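Local coordinates for Lmo2349 protein (PDB 4GVO) that probably binds L-cystine or related amino acids outside the cell and delivers them to an ABC transporter for import, at residues V70-H75 and F200-D205; I11-G16 and Y49-K54; T102-N107 and S182-K187; Q76-K81 and N95-Q100. All coordinates share one frame; numbering follows the deposited sequence.

Overall arrangement
Each of the four contacts has at least one segment on the same mixed sheet of a two-lobed solute-binding protein. Interactions 1 and 2 lie in the same lobe, centres about 10 Å apart: strands 72-73 and 9-15 are neighbours, and the hydroxyl OG1 of Thr15 lies 2.7 Å from the carbonyl O of Ala74. Interaction 4, with its centre about 16 Å from that of interaction 1, holds Gln76, Met77, Glu78 and Phe97 of the pocket that both histidine and S-oxy cysteine occupy; interaction 1 contributes His75. Strand 95-104 runs on from interaction 4 into interaction 3, which lies across the chain's centre from interactions 1 and 2, its centre about 34 Å from that of interaction 1.

Interaction 1 (V70-H75 and F200-D205); sequences VDIVAH and FMLGKD. With HIS (histidine), chain E.
The carbonyl O of Met201 accepts one hydrogen bond, from Val73 N at 2.8 Å, and a weaker CA-H...O contact from Ile72, whose CA lies 3.2 Å away. The return bond, from Met201 N to Val73 O, is longer at 3.2 Å but straighter, 170° at the hydrogen. Val73 and Met201 thus form an antiparallel hydrogen-bonded pair. On the sheet face of Ile72 and Leu202, a chi1 of -61° sets Ile72 CG1 beside the backbone N; in the conformer described here this atom lies 3.9 Å from Leu202 CD2, while CG2 meets CB of Phe200. The Phe200 ring receives Ala74 CB and Val73 O at its edge, CE1 being 3.7 Å from the methyl; Tyr94 stacks on this ring. Helix 207-222 packs against Ile72, Phe200 and Leu202, whereas Met201 faces Leu62 of helix 61-66. Just before the chain reaches His75 of the ligand pocket, the buried N-H and C=O groups of Val73 and Met201 satisfy one another inside an apolar surround.

Interaction 2 (I11-G16 and Y49-K54); sequences ITVGTG and YKFKFK. With NA (sodium ion), chain D.
Ile11 and Phe51 pair in a parallel strand arrangement, 11-15 beside 49-54, of the kind made by a beta-alpha-beta crossover, helix 34-44 lying between the two strands in the chain. Five backbone hydrogen bonds tie them. Lys52 takes part through both its N, donating to Ile11 O, and its O, accepting from Val13 N at 2.8 Å; the last bond, Thr15 N to Lys54 O, is longer at 3.2 Å. CA-H groups of Phe51, Thr12, Phe53 and Gly14 also approach carbonyl oxygens across the pair.

Apolar contacts gather on the face of Ile11, Val13, Phe51 and Phe53. CB of Ile11 sits over one face of the Phe51 ring, 4.2 Å from its centroid, in a CH-pi contact, while Val13 CG2 meets the edge of that ring at CD2, 3.6 Å away. Ile11 CG1 also touches Tyr49 CD1 at 3.6 Å. The Phe53 ring lies beside Val13, with CD1 also touching Thr15 CG2. Val39 of helix 34-44 packs on Val13, Phe51 and Phe53. The other face carries Thr12 and the lysines, which touch through their aliphatic parts: Thr12 CG2 meets Lys54 CB at 3.7 Å, and Lys52 CG, between its backbone N and carbonyl carbon (chi1 63°), lies beside Thr12 OG1.

At the start of 49-54 the chain binds a sodium ion. Asp43 OD1 and Leu46 O share it with Tyr49 O, 2.2 Å away, and water 1 is a further ligand at 2.3 Å.

Interaction 3 (T102-N107 and S182-K187); sequences TVLDSN and SAIKEK
Val103 and Lys187 hold the tight part of this contact as an antiparallel hydrogen-bonded pair: Val103 O receives Lys187 N at 2.8 Å, and Lys187 O receives Val103 N at 2.9 Å. Farther along, the backbone Asp105 N donates to Lys185 O. Glu186 adds a CA-H...O contact to Val103 O. Beside this ladder Thr102 CG2 packs against the Glu186 side chain, touching OE1 at 3.5 Å, on a side that Ala157 and Leu160 of helix 156-162 help to cover. Val103 CG2 meets Lys187 CG, and Leu104 CD2 touches Ile184 CG2 at 3.8 Å.

Toward solvent the fit changes to long polar chains and water. Lys187 CG lies between the backbone N and the carbonyl carbon (chi1 73°); beyond it the chain runs extended across Asp105 at about a right angle, and NZ donates to Asp105 O at 2.8 Å as well as to Asn108 OD1. The Asp105 carboxylate is not in contact with this ammonium group: OD1 and Lys187 NZ are 4.7 Å apart, which may add a weak attraction. Water 2 donates both to Asp105 OD1 and to Glu186 O.

Lys187 NZ thus bonds to a carbonyl within the type I beta turn of Leu104 to Asn107, which is closed by Asn107 N to Leu104 O, where strand 95-104 leaves its antiparallel pairing with strand 186-189 in the mixed sheet.

Interaction 4 (Q76-K81 and N95-Q100); sequences QMEKSK and NNFPLQ. With HIS (histidine), chain E.
Gln76 and Phe97 meet through different first torsions: Gln76 CG stands anti to the carbonyl carbon (chi1 -71°), whereas Phe97 CG stands anti to the backbone N (chi1 -150°). The bend at chi2 of Gln76 carries CD round, and OE1 comes to the edge of the Phe97 ring, 3.5 Å from CD2. The same oxygen accepts from Asn95 ND2 at 2.8 Å in a fairly straight bond, although the two amide planes are steeply inclined. With NE2 bonded to Asp35 OD1, both ends of the Gln76 amide are held.

Glu78 flanks the ring on CD1 with OE2, which lies 2.7 Å from N of the bound histidine. OE1 faces Leu99 CD1, tip to tip, and is held by Asn128 ND2 and by water 3, which also donates to Phe97 O. The ligand's N lies over the centre of the Phe97 ring, and Gln76 O approaches it at 2.6 Å. Glu78 N donates to the ligand's O at 2.8 Å, and likewise to the O of S-oxy cysteine, seen in the same pocket. Together with Arg83 and Asn128 N, which also bond the histidine, this is an alpha-amino-acid site, consistent with an amino-acid-binding protein of family 3.

Interaction 1 (V70-H75 and F200-D205)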
loop_
_atom_site.group_PDB
_atom_site.type_symbol
_atom_site.label_atom_id
_atom_site.label_comp_id
_atom_site.label_asym_id
_atom_site.label_seq_id
_atom_site.Cartn_x
_atom_site.Cartn_y
_atom_site.Cartn_z
ATOM N N VAL A 70 12.405 0.409 13.493
ATOM C CA VAL A 70 12.146 -0.842 12.799
ATOM C C VAL A 70 13.296 -1.057 11.782
ATOM O O VAL A 70 13.986 -0.110 11.408
ATOM C CB VAL A 70 10.782 -0.874 12.103
ATOM C CG1 VAL A 70 9.613 -0.775 13.133
ATOM C CG2 VAL A 70 10.692 0.182 11.010
ATOM N N ASP A 71 13.487 -2.299 11.350
ATOM C CA ASP A 71 14.470 -2.657 10.359
ATOM C C ASP A 71 13.954 -2.749 8.936
ATOM O O ASP A 71 14.705 -2.541 7.974
ATOM C CB ASP A 71 15.138 -3.983 10.744
ATOM C CG ASP A 71 15.723 -3.966 12.157
ATOM O OD1 ASP A 71 16.471 -3.011 12.490
ATOM O OD2 ASP A 71 15.431 -4.898 12.965
ATOM N N ILE A 72 12.680 -3.060 8.795
ATOM C CA ILE A 72 12.013 -3.229 7.508
ATOM C C ILE A 72 10.628 -2.708 7.650
ATOM O O ILE A 72 10.045 -2.852 8.738
ATOM C CB ILE A 72 11.869 -4.726 7.130
ATOM C CG1 ILE A 72 13.235 -5.377 6.999
ATOM C CG2 ILE A 72 11.060 -4.896 5.841
ATOM C CD1 ILE A 72 13.202 -6.847 6.564
ATOM N N VAL A 73 10.089 -2.154 6.566
ATOM C CA VAL A 73 8.648 -1.801 6.521
ATOM C C VAL A 73 7.998 -2.653 5.443
ATOM O O VAL A 73 8.539 -2.759 4.316
ATOM C CB VAL A 73 8.458 -0.300 6.253
ATOM C CG1 VAL A 73 7.005 0.031 5.906
ATOM C CG2 VAL A 73 8.912 0.505 7.473
ATOM N N ALA A 74 6.852 -3.233 5.800
ATOM C CA ALA A 74 5.987 -4.018 4.885
ATOM C C ALA A 74 4.579 -3.479 4.948
ATOM O O ALA A 74 3.901 -3.696 5.942
ATOM C CB ALA A 74 5.991 -5.489 5.305
ATOM N N HIS A 75 4.176 -2.688 3.958
ATOM C CA HIS A 75 2.851 -2.135 3.909
ATOM C C HIS A 75 2.506 -1.726 2.498
ATOM O O HIS A 75 2.168 -0.573 2.247
ATOM C CB HIS A 75 2.737 -0.925 4.869
ATOM C CG HIS A 75 1.314 -0.533 5.219
ATOM N ND1 HIS A 75 0.409 -0.061 4.306
ATOM C CD2 HIS A 75 0.648 -0.562 6.445
ATOM C CE1 HIS A 75 -0.772 0.170 4.943
ATOM N NE2 HIS A 75 -0.621 -0.098 6.236
ATOM N N PHE A 200 9.679 -4.239 -0.148
ATOM C CA PHE A 200 10.047 -3.906 1.225
ATOM C C PHE A 200 10.979 -2.692 1.259
ATOM O O PHE A 200 11.732 -2.454 0.308
ATOM C CB PHE A 200 10.714 -5.086 1.919
ATOM C CG PHE A 200 9.845 -6.307 1.959
ATOM C CD1 PHE A 200 8.767 -6.342 2.808
ATOM C CD2 PHE A 200 10.084 -7.423 1.134
ATOM C CE1 PHE A 200 7.942 -7.425 2.866
ATOM C CE2 PHE A 200 9.214 -8.513 1.156
ATOM C CZ PHE A 200 8.160 -8.531 2.047
ATOM N N MET A 201 10.917 -1.945 2.355
ATOM C CA MET A 201 11.784 -0.827 2.551
ATOM C C MET A 201 12.648 -1.055 3.749
ATOM O O MET A 201 12.169 -1.542 4.781
ATOM C CB MET A 201 10.988 0.478 2.723
ATOM C CG MET A 201 10.206 0.828 1.469
ATOM S SD MET A 201 9.278 2.377 1.580
ATOM C CE MET A 201 10.597 3.555 1.858
ATOM N N LEU A 202 13.919 -0.701 3.615
ATOM C CA LEU A 202 14.934 -0.921 4.655
ATOM C C LEU A 202 15.785 0.337 4.802
ATOM O O LEU A 202 15.753 1.226 3.989
ATOM C CB LEU A 202 15.836 -2.101 4.265
ATOM C CG LEU A 202 15.147 -3.434 3.952
ATOM C CD1 LEU A 202 14.831 -3.593 2.451
ATOM C CD2 LEU A 202 16.015 -4.597 4.446
ATOM N N GLY A 203 16.609 0.358 5.839
ATOM C CA GLY A 203 17.653 1.375 5.914
ATOM C C GLY A 203 18.717 1.148 4.877
ATOM O O GLY A 203 18.982 0.011 4.498
ATOM N N LYS A 204 19.364 2.230 4.439
ATOM C CA LYS A 204 20.376 2.159 3.381
ATOM C C LYS A 204 21.564 1.266 3.766
ATOM O O LYS A 204 22.199 0.715 2.876
ATOM C CB LYS A 204 20.875 3.563 2.985
ATOM C CG LYS A 204 19.881 4.314 2.087
ATOM C CD LYS A 204 19.754 3.748 0.691
ATOM C CE LYS A 204 19.097 4.721 -0.305
ATOM N NZ LYS A 204 18.609 4.022 -1.569
ATOM N N ASP A 205 21.857 1.132 5.068
ATOM C CA ASP A 205 22.946 0.286 5.552
ATOM C C ASP A 205 22.666 -1.205 5.498
ATOM O O ASP A 205 23.584 -2.012 5.654
ATOM C CB ASP A 205 23.228 0.663 7.030
ATOM C CG ASP A 205 21.934 0.598 7.910
ATOM O OD1 ASP A 205 20.880 1.343 7.648
ATOM O OD2 ASP A 205 21.975 -0.205 8.868
HETATM N N HIS E . 0.907 1.815 -1.448
HETATM C CA HIS E . 0.972 2.917 -0.439
HETATM C C HIS E . 2.257 3.674 -0.483
HETATM O O HIS E . 3.198 3.211 -1.145
HETATM C CB HIS E . 0.758 2.362 0.958
HETATM C CG HIS E . -0.694 2.264 1.319
HETATM N ND1 HIS E . -1.529 1.463 0.642
HETATM C CD2 HIS E . -1.481 2.951 2.274
HETATM C CE1 HIS E . -2.781 1.618 1.144
HETATM N NE2 HIS E . -2.727 2.504 2.149
HETATM O OXT HIS E . 2.354 4.762 0.130
#

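Interaction 2 (I11-G16 and Y49-K54)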
loop_
_atom_site.group_PDB
_atom_site.type_symbol
_atom_site.label_atom_id
_atom_site.label_comp_id
_atom_site.label_asym_id
_atom_site.label_seq_id
_atom_site.Cartn_x
_atom_site.Cartn_y
_atom_site.Cartn_z
ATOM N N ILE A 11 14.884 -9.354 13.527
ATOM C CA ILE A 11 14.559 -8.269 12.606
ATOM C C ILE A 11 13.169 -7.798 12.957
ATOM O O ILE A 11 12.257 -8.595 13.020
ATOM C CB ILE A 11 14.574 -8.787 11.134
ATOM C CG1 ILE A 11 15.958 -9.370 10.781
ATOM C CG2 ILE A 11 14.141 -7.703 10.179
ATOM C CD1 ILE A 11 17.146 -8.439 11.042
ATOM N N THR A 12 13.027 -6.501 13.185
ATOM C CA THR A 12 11.736 -5.898 13.475
ATOM C C THR A 12 11.126 -5.288 12.224
ATOM O O THR A 12 11.743 -4.471 11.551
ATOM C CB THR A 12 11.839 -4.841 14.584
ATOM O OG1 THR A 12 12.397 -5.487 15.753
ATOM C CG2 THR A 12 10.481 -4.246 14.950
ATOM N N VAL A 13 9.944 -5.761 11.907
ATOM C CA VAL A 13 9.187 -5.349 10.727
ATOM C C VAL A 13 8.042 -4.448 11.129
ATOM O O VAL A 13 7.123 -4.871 11.837
ATOM C CB VAL A 13 8.625 -6.604 10.000
ATOM C CG1 VAL A 13 7.900 -6.211 8.715
ATOM C CG2 VAL A 13 9.734 -7.624 9.714
ATOM N N GLY A 14 8.063 -3.203 10.673
ATOM C CA GLY A 14 6.944 -2.333 10.858
ATOM C C GLY A 14 5.849 -2.628 9.860
ATOM O O GLY A 14 6.116 -2.756 8.668
ATOM N N THR A 15 4.630 -2.710 10.360
ATOM C CA THR A 15 3.460 -2.828 9.523
ATOM C C THR A 15 2.267 -2.188 10.189
ATOM O O THR A 15 2.380 -1.663 11.306
ATOM C CB THR A 15 3.231 -4.307 9.133
ATOM O OG1 THR A 15 2.297 -4.379 8.037
ATOM C CG2 THR A 15 2.718 -5.156 10.304
ATOM N N GLY A 16 1.130 -2.213 9.516
ATOM C CA GLY A 16 -0.111 -1.649 10.029
ATOM C C GLY A 16 -1.126 -2.724 10.414
ATOM O O GLY A 16 -0.856 -3.935 10.386
ATOM N N TYR A 49 17.736 -15.566 10.647
ATOM C CA TYR A 49 17.005 -14.387 11.047
ATOM C C TYR A 49 15.693 -14.827 11.723
ATOM O O TYR A 49 15.155 -15.888 11.411
ATOM C CB TYR A 49 16.675 -13.528 9.835
ATOM C CG TYR A 49 17.891 -12.919 9.183
ATOM C CD1 TYR A 49 18.440 -11.735 9.665
ATOM C CD2 TYR A 49 18.527 -13.541 8.135
ATOM C CE1 TYR A 49 19.572 -11.169 9.083
ATOM C CE2 TYR A 49 19.655 -12.977 7.540
ATOM C CZ TYR A 49 20.155 -11.773 8.002
ATOM O OH TYR A 49 21.257 -11.198 7.431
ATOM N N LYS A 50 15.188 -13.990 12.613
ATOM C CA LYS A 50 13.853 -14.156 13.210
ATOM C C LYS A 50 13.148 -12.839 13.010
ATOM O O LYS A 50 13.624 -11.836 13.444
ATOM C CB LYS A 50 13.945 -14.481 14.718
ATOM C CG LYS A 50 12.617 -14.709 15.439
ATOM C CD LYS A 50 12.788 -14.699 16.968
ATOM C CE LYS A 50 12.419 -13.347 17.612
ATOM N NZ LYS A 50 13.404 -12.895 18.642
ATOM N N PHE A 51 11.990 -12.873 12.386
ATOM C CA PHE A 51 11.243 -11.652 12.079
ATOM C C PHE A 51 10.137 -11.504 13.097
ATOM O O PHE A 51 9.375 -12.441 13.362
ATOM C CB PHE A 51 10.658 -11.705 10.668
ATOM C CG PHE A 51 11.679 -11.586 9.566
ATOM C CD1 PHE A 51 12.557 -12.619 9.265
ATOM C CD2 PHE A 51 11.763 -10.431 8.771
ATOM C CE1 PHE A 51 13.497 -12.506 8.253
ATOM C CE2 PHE A 51 12.703 -10.350 7.749
ATOM C CZ PHE A 51 13.540 -11.406 7.476
ATOM N N LYS A 52 10.028 -10.316 13.644
ATOM C CA LYS A 52 8.934 -9.984 14.504
ATOM C C LYS A 52 8.296 -8.684 14.039
ATOM O O LYS A 52 8.953 -7.878 13.424
ATOM C CB LYS A 52 9.397 -9.831 15.919
ATOM C CG LYS A 52 10.353 -8.736 16.148
ATOM C CD LYS A 52 10.807 -8.699 17.603
ATOM C CE LYS A 52 9.670 -8.390 18.572
ATOM N NZ LYS A 52 10.164 -8.297 19.966
ATOM N N PHE A 53 7.028 -8.486 14.373
ATOM C CA PHE A 53 6.318 -7.319 13.921
ATOM C C PHE A 53 6.207 -6.258 15.015
ATOM O O PHE A 53 6.122 -6.554 16.207
ATOM C CB PHE A 53 4.917 -7.714 13.427
ATOM C CG PHE A 53 4.941 -8.622 12.236
ATOM C CD1 PHE A 53 5.133 -8.117 10.953
ATOM C CD2 PHE A 53 4.837 -9.997 12.396
ATOM C CE1 PHE A 53 5.148 -8.965 9.874
ATOM C CE2 PHE A 53 4.891 -10.845 11.310
ATOM C CZ PHE A 53 5.038 -10.319 10.048
ATOM N N LYS A 54 6.149 -5.014 14.535
ATOM C CA LYS A 54 5.824 -3.846 15.334
ATOM C C LYS A 54 4.746 -3.087 14.568
ATOM O O LYS A 54 5.007 -2.536 13.501
ATOM C CB LYS A 54 7.049 -2.959 15.566
ATOM C CG LYS A 54 6.782 -1.779 16.486
ATOM C CD LYS A 54 7.943 -0.795 16.565
ATOM C CE LYS A 54 9.108 -1.272 17.402
ATOM N NZ LYS A 54 8.874 -1.125 18.874
HETATM NA NA NA D . 13.909 -17.135 10.092
HETATM O O HOH W 1 13.645 -19.123 11.191
#

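Interaction 3 (T102-N107 and S182-K187)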
loop_
_atom_site.group_PDB
_atom_site.type_symbol
_atom_site.label_atom_id
_atom_site.label_comp_id
_atom_site.label_asym_id
_atom_site.label_seq_id
_atom_site.Cartn_x
_atom_site.Cartn_y
_atom_site.Cartn_z
ATOM N N THR A 102 -10.480 7.596 -7.824
ATOM C CA THR A 102 -11.507 6.669 -7.385
ATOM C C THR A 102 -12.657 7.527 -6.848
ATOM O O THR A 102 -12.447 8.484 -6.118
ATOM C CB THR A 102 -10.926 5.734 -6.321
ATOM O OG1 THR A 102 -9.927 4.907 -6.926
ATOM C CG2 THR A 102 -12.017 4.832 -5.718
ATOM N N VAL A 103 -13.873 7.199 -7.277
ATOM C CA VAL A 103 -15.065 7.983 -6.989
ATOM C C VAL A 103 -16.221 7.073 -6.568
ATOM O O VAL A 103 -16.144 5.858 -6.664
ATOM C CB VAL A 103 -15.471 8.802 -8.230
ATOM C CG1 VAL A 103 -14.392 9.835 -8.596
ATOM C CG2 VAL A 103 -15.793 7.865 -9.408
ATOM N N LEU A 104 -17.293 7.673 -6.066
ATOM C CA LEU A 104 -18.554 6.917 -5.896
ATOM C C LEU A 104 -18.997 6.325 -7.231
ATOM O O LEU A 104 -18.862 6.946 -8.281
ATOM C CB LEU A 104 -19.624 7.836 -5.442
ATOM C CG LEU A 104 -19.782 8.211 -4.059
ATOM C CD1 LEU A 104 -21.126 8.996 -4.036
ATOM C CD2 LEU A 104 -19.819 6.988 -3.136
ATOM N N ASP A 105 -19.563 5.132 -7.197
ATOM C CA ASP A 105 -19.936 4.457 -8.422
ATOM C C ASP A 105 -20.914 5.278 -9.270
ATOM O O ASP A 105 -20.872 5.217 -10.501
ATOM C CB ASP A 105 -20.534 3.087 -8.101
ATOM C CG ASP A 105 -20.790 2.294 -9.324
ATOM O OD1 ASP A 105 -19.827 1.758 -9.904
ATOM O OD2 ASP A 105 -21.971 2.243 -9.725
ATOM N N SER A 106 -21.746 6.084 -8.610
ATOM C CA SER A 106 -22.744 6.917 -9.332
ATOM C C SER A 106 -22.131 8.152 -10.022
ATOM O O SER A 106 -22.804 8.854 -10.787
ATOM C CB SER A 106 -23.855 7.361 -8.355
ATOM O OG SER A 106 -23.312 8.140 -7.309
ATOM N N ASN A 107 -20.888 8.482 -9.676
ATOM C CA ASN A 107 -20.293 9.760 -10.126
ATOM C C ASN A 107 -19.565 9.563 -11.453
ATOM O O ASN A 107 -18.611 8.773 -11.530
ATOM C CB ASN A 107 -19.350 10.273 -9.061
ATOM C CG ASN A 107 -18.872 11.697 -9.292
ATOM O OD1 ASN A 107 -19.226 12.322 -10.308
ATOM N ND2 ASN A 107 -18.059 12.209 -8.356
ATOM N N SER A 182 -19.455 -3.621 1.251
ATOM C CA SER A 182 -19.708 -2.257 1.678
ATOM C C SER A 182 -20.970 -1.767 1.017
ATOM O O SER A 182 -21.277 -2.135 -0.111
ATOM C CB SER A 182 -18.483 -1.342 1.329
ATOM O OG SER A 182 -18.758 -0.025 1.758
ATOM N N ALA A 183 -21.722 -0.925 1.714
ATOM C CA ALA A 183 -22.810 -0.152 1.094
ATOM C C ALA A 183 -22.274 0.962 0.203
ATOM O O ALA A 183 -22.942 1.349 -0.753
ATOM C CB ALA A 183 -23.743 0.423 2.166
ATOM N N ILE A 184 -21.056 1.449 0.488
ATOM C CA ILE A 184 -20.482 2.544 -0.277
ATOM C C ILE A 184 -19.703 1.870 -1.410
ATOM O O ILE A 184 -18.640 1.279 -1.156
ATOM C CB ILE A 184 -19.531 3.436 0.588
ATOM C CG1 ILE A 184 -20.251 3.917 1.873
ATOM C CG2 ILE A 184 -18.928 4.586 -0.274
ATOM C CD1 ILE A 184 -19.293 4.319 2.998
ATOM N N LYS A 185 -20.201 1.940 -2.635
ATOM C CA LYS A 185 -19.455 1.382 -3.803
ATOM C C LYS A 185 -18.603 2.449 -4.447
ATOM O O LYS A 185 -19.080 3.542 -4.781
ATOM C CB LYS A 185 -20.428 0.815 -4.836
ATOM C CG LYS A 185 -21.417 -0.209 -4.315
ATOM C CD LYS A 185 -20.777 -1.448 -3.698
ATOM C CE LYS A 185 -21.900 -2.423 -3.319
ATOM N NZ LYS A 185 -21.375 -3.689 -2.755
ATOM N N GLU A 186 -17.344 2.099 -4.656
ATOM C CA GLU A 186 -16.380 2.962 -5.314
ATOM C C GLU A 186 -16.012 2.380 -6.643
ATOM O O GLU A 186 -16.200 1.193 -6.921
ATOM C CB GLU A 186 -15.132 3.059 -4.470
ATOM C CG GLU A 186 -15.368 3.756 -3.144
ATOM C CD GLU A 186 -14.135 3.803 -2.263
ATOM O OE1 GLU A 186 -13.059 3.395 -2.722
ATOM O OE2 GLU A 186 -14.249 4.154 -1.061
ATOM N N LYS A 187 -15.515 3.230 -7.522
ATOM C CA LYS A 187 -14.991 2.765 -8.832
ATOM C C LYS A 187 -13.756 3.588 -9.199
ATOM O O LYS A 187 -13.697 4.784 -8.897
ATOM C CB LYS A 187 -16.060 2.798 -9.927
ATOM C CG LYS A 187 -16.422 4.177 -10.401
ATOM C CD LYS A 187 -17.491 4.139 -11.470
ATOM C CE LYS A 187 -17.907 5.553 -11.834
ATOM N NZ LYS A 187 -19.113 5.501 -12.698
HETATM O O HOH W 2 -18.104 0.060 -8.476
#

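Interaction 4 (Q76-K81 and N95-Q100)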
loop_
_atom_site.group_PDB
_atom_site.type_symbol
_atom_site.label_atom_id
_atom_site.label_comp_id
_atom_site.label_asym_id
_atom_site.label_seq_id
_atom_site.Cartn_x
_atom_site.Cartn_y
_atom_site.Cartn_z
ATOM N N GLN A 76 2.646 -2.648 1.559
ATOM C CA GLN A 76 2.358 -2.345 0.148
ATOM C C GLN A 76 3.103 -1.091 -0.316
ATOM O O GLN A 76 2.531 -0.219 -0.996
ATOM C CB GLN A 76 0.868 -2.246 -0.083
ATOM C CG GLN A 76 0.157 -3.594 0.006
ATOM C CD GLN A 76 0.482 -4.484 -1.171
ATOM O OE1 GLN A 76 0.308 -4.083 -2.320
ATOM N NE2 GLN A 76 0.986 -5.681 -0.886
ATOM N N MET A 77 4.384 -0.972 0.052
ATOM C CA MET A 77 5.097 0.285 -0.206
ATOM C C MET A 77 5.565 0.384 -1.663
ATOM O O MET A 77 6.379 -0.417 -2.138
ATOM C CB MET A 77 6.317 0.443 0.724
ATOM C CG MET A 77 5.936 0.440 2.209
ATOM S SD MET A 77 4.786 1.724 2.700
ATOM C CE MET A 77 5.901 3.124 2.831
ATOM N N GLU A 78 5.056 1.423 -2.329
ATOM C CA GLU A 78 5.418 1.756 -3.686
ATOM C C GLU A 78 6.787 2.362 -3.775
ATOM O O GLU A 78 7.137 3.255 -2.997
ATOM C CB GLU A 78 4.381 2.739 -4.226
ATOM C CG GLU A 78 3.002 2.129 -4.463
ATOM C CD GLU A 78 1.929 3.226 -4.586
ATOM O OE1 GLU A 78 1.983 3.998 -5.576
ATOM O OE2 GLU A 78 1.065 3.349 -3.698
ATOM N N LYS A 79 7.572 1.942 -4.770
ATOM C CA LYS A 79 8.844 2.568 -5.015
ATOM C C LYS A 79 8.643 3.939 -5.639
ATOM O O LYS A 79 7.894 4.085 -6.580
ATOM C CB LYS A 79 9.735 1.703 -5.883
ATOM C CG LYS A 79 11.126 2.301 -6.058
ATOM C CD LYS A 79 11.915 1.646 -7.164
ATOM C CE LYS A 79 12.337 0.260 -6.795
ATOM N NZ LYS A 79 12.920 -0.373 -8.004
ATOM N N SER A 80 9.285 4.936 -5.089
ATOM C CA SER A 80 9.316 6.297 -5.648
ATOM C C SER A 80 10.725 6.827 -5.530
ATOM O O SER A 80 11.476 6.438 -4.641
ATOM C CB SER A 80 8.381 7.228 -4.900
ATOM O OG SER A 80 8.802 7.462 -3.563
ATOM N N LYS A 81 11.053 7.777 -6.394
ATOM C CA LYS A 81 12.368 8.387 -6.311
ATOM C C LYS A 81 12.573 9.134 -4.989
ATOM O O LYS A 81 13.677 9.095 -4.414
ATOM C CB LYS A 81 12.619 9.234 -7.536
ATOM C CG LYS A 81 11.675 10.402 -7.682
ATOM C CD LYS A 81 12.037 11.278 -8.875
ATOM C CE LYS A 81 11.251 12.583 -8.895
ATOM N NZ LYS A 81 11.134 13.278 -7.585
ATOM N N ASN A 95 4.126 -6.998 -5.479
ATOM C CA ASN A 95 2.794 -6.612 -5.966
ATOM C C ASN A 95 2.983 -5.478 -6.994
ATOM O O ASN A 95 4.078 -4.901 -7.072
ATOM C CB ASN A 95 1.839 -6.149 -4.844
ATOM C CG ASN A 95 0.397 -6.293 -5.224
ATOM O OD1 ASN A 95 0.081 -6.877 -6.285
ATOM N ND2 ASN A 95 -0.484 -5.775 -4.403
ATOM N N ASN A 96 1.915 -5.175 -7.705
ATOM C CA ASN A 96 1.753 -3.956 -8.507
ATOM C C ASN A 96 0.714 -3.062 -7.795
ATOM O O ASN A 96 -0.259 -3.576 -7.285
ATOM C CB ASN A 96 1.075 -4.276 -9.869
ATOM C CG ASN A 96 1.883 -5.155 -10.734
ATOM O OD1 ASN A 96 1.423 -6.223 -11.132
ATOM N ND2 ASN A 96 3.095 -4.761 -10.990
ATOM N N PHE A 97 0.876 -1.742 -7.820
ATOM C CA PHE A 97 -0.051 -0.855 -7.138
ATOM C C PHE A 97 -0.386 0.325 -8.092
ATOM O O PHE A 97 -0.132 1.493 -7.776
ATOM C CB PHE A 97 0.550 -0.397 -5.812
ATOM C CG PHE A 97 -0.441 -0.098 -4.731
ATOM C CD1 PHE A 97 -1.184 1.080 -4.711
ATOM C CD2 PHE A 97 -0.635 -1.010 -3.695
ATOM C CE1 PHE A 97 -2.086 1.337 -3.676
ATOM C CE2 PHE A 97 -1.551 -0.772 -2.706
ATOM C CZ PHE A 97 -2.263 0.415 -2.686
ATOM N N PRO A 98 -1.037 0.020 -9.238
ATOM C CA PRO A 98 -1.354 1.096 -10.189
ATOM C C PRO A 98 -2.448 1.984 -9.604
ATOM O O PRO A 98 -3.488 1.490 -9.129
ATOM C CB PRO A 98 -1.843 0.353 -11.433
ATOM C CG PRO A 98 -2.311 -0.953 -10.918
ATOM C CD PRO A 98 -1.382 -1.289 -9.787
ATOM N N LEU A 99 -2.250 3.292 -9.617
ATOM C CA LEU A 99 -3.173 4.246 -8.990
ATOM C C LEU A 99 -4.069 4.948 -10.013
ATOM O O LEU A 99 -3.612 5.378 -11.055
ATOM C CB LEU A 99 -2.382 5.325 -8.247
ATOM C CG LEU A 99 -1.605 4.836 -7.004
ATOM C CD1 LEU A 99 -0.784 6.002 -6.407
ATOM C CD2 LEU A 99 -2.546 4.199 -5.984
ATOM N N GLN A 100 -5.331 5.074 -9.666
ATOM C CA GLN A 100 -6.313 5.822 -10.418
ATOM C C GLN A 100 -7.161 6.652 -9.476
ATOM O O GLN A 100 -7.399 6.237 -8.328
ATOM C CB GLN A 100 -7.261 4.900 -11.210
ATOM C CG GLN A 100 -6.610 4.279 -12.439
ATOM C CD GLN A 100 -7.445 3.180 -13.025
ATOM O OE1 GLN A 100 -7.402 2.075 -12.561
ATOM N NE2 GLN A 100 -8.271 3.522 -14.033
HETATM N N HIS E . 0.907 1.815 -1.448
HETATM C CA HIS E . 0.972 2.917 -0.439
HETATM C C HIS E . 2.257 3.674 -0.483
HETATM O O HIS E . 3.198 3.211 -1.145
HETATM C CB HIS E . 0.758 2.362 0.958
HETATM C CG HIS E . -0.694 2.264 1.319
HETATM N ND1 HIS E . -1.529 1.463 0.642
HETATM C CD2 HIS E . -1.481 2.951 2.274
HETATM C CE1 HIS E . -2.781 1.618 1.144
HETATM N NE2 HIS E . -2.727 2.504 2.149
HETATM O OXT HIS E . 2.354 4.762 0.130
HETATM O O HOH W 3 1.790 3.454 -8.111
#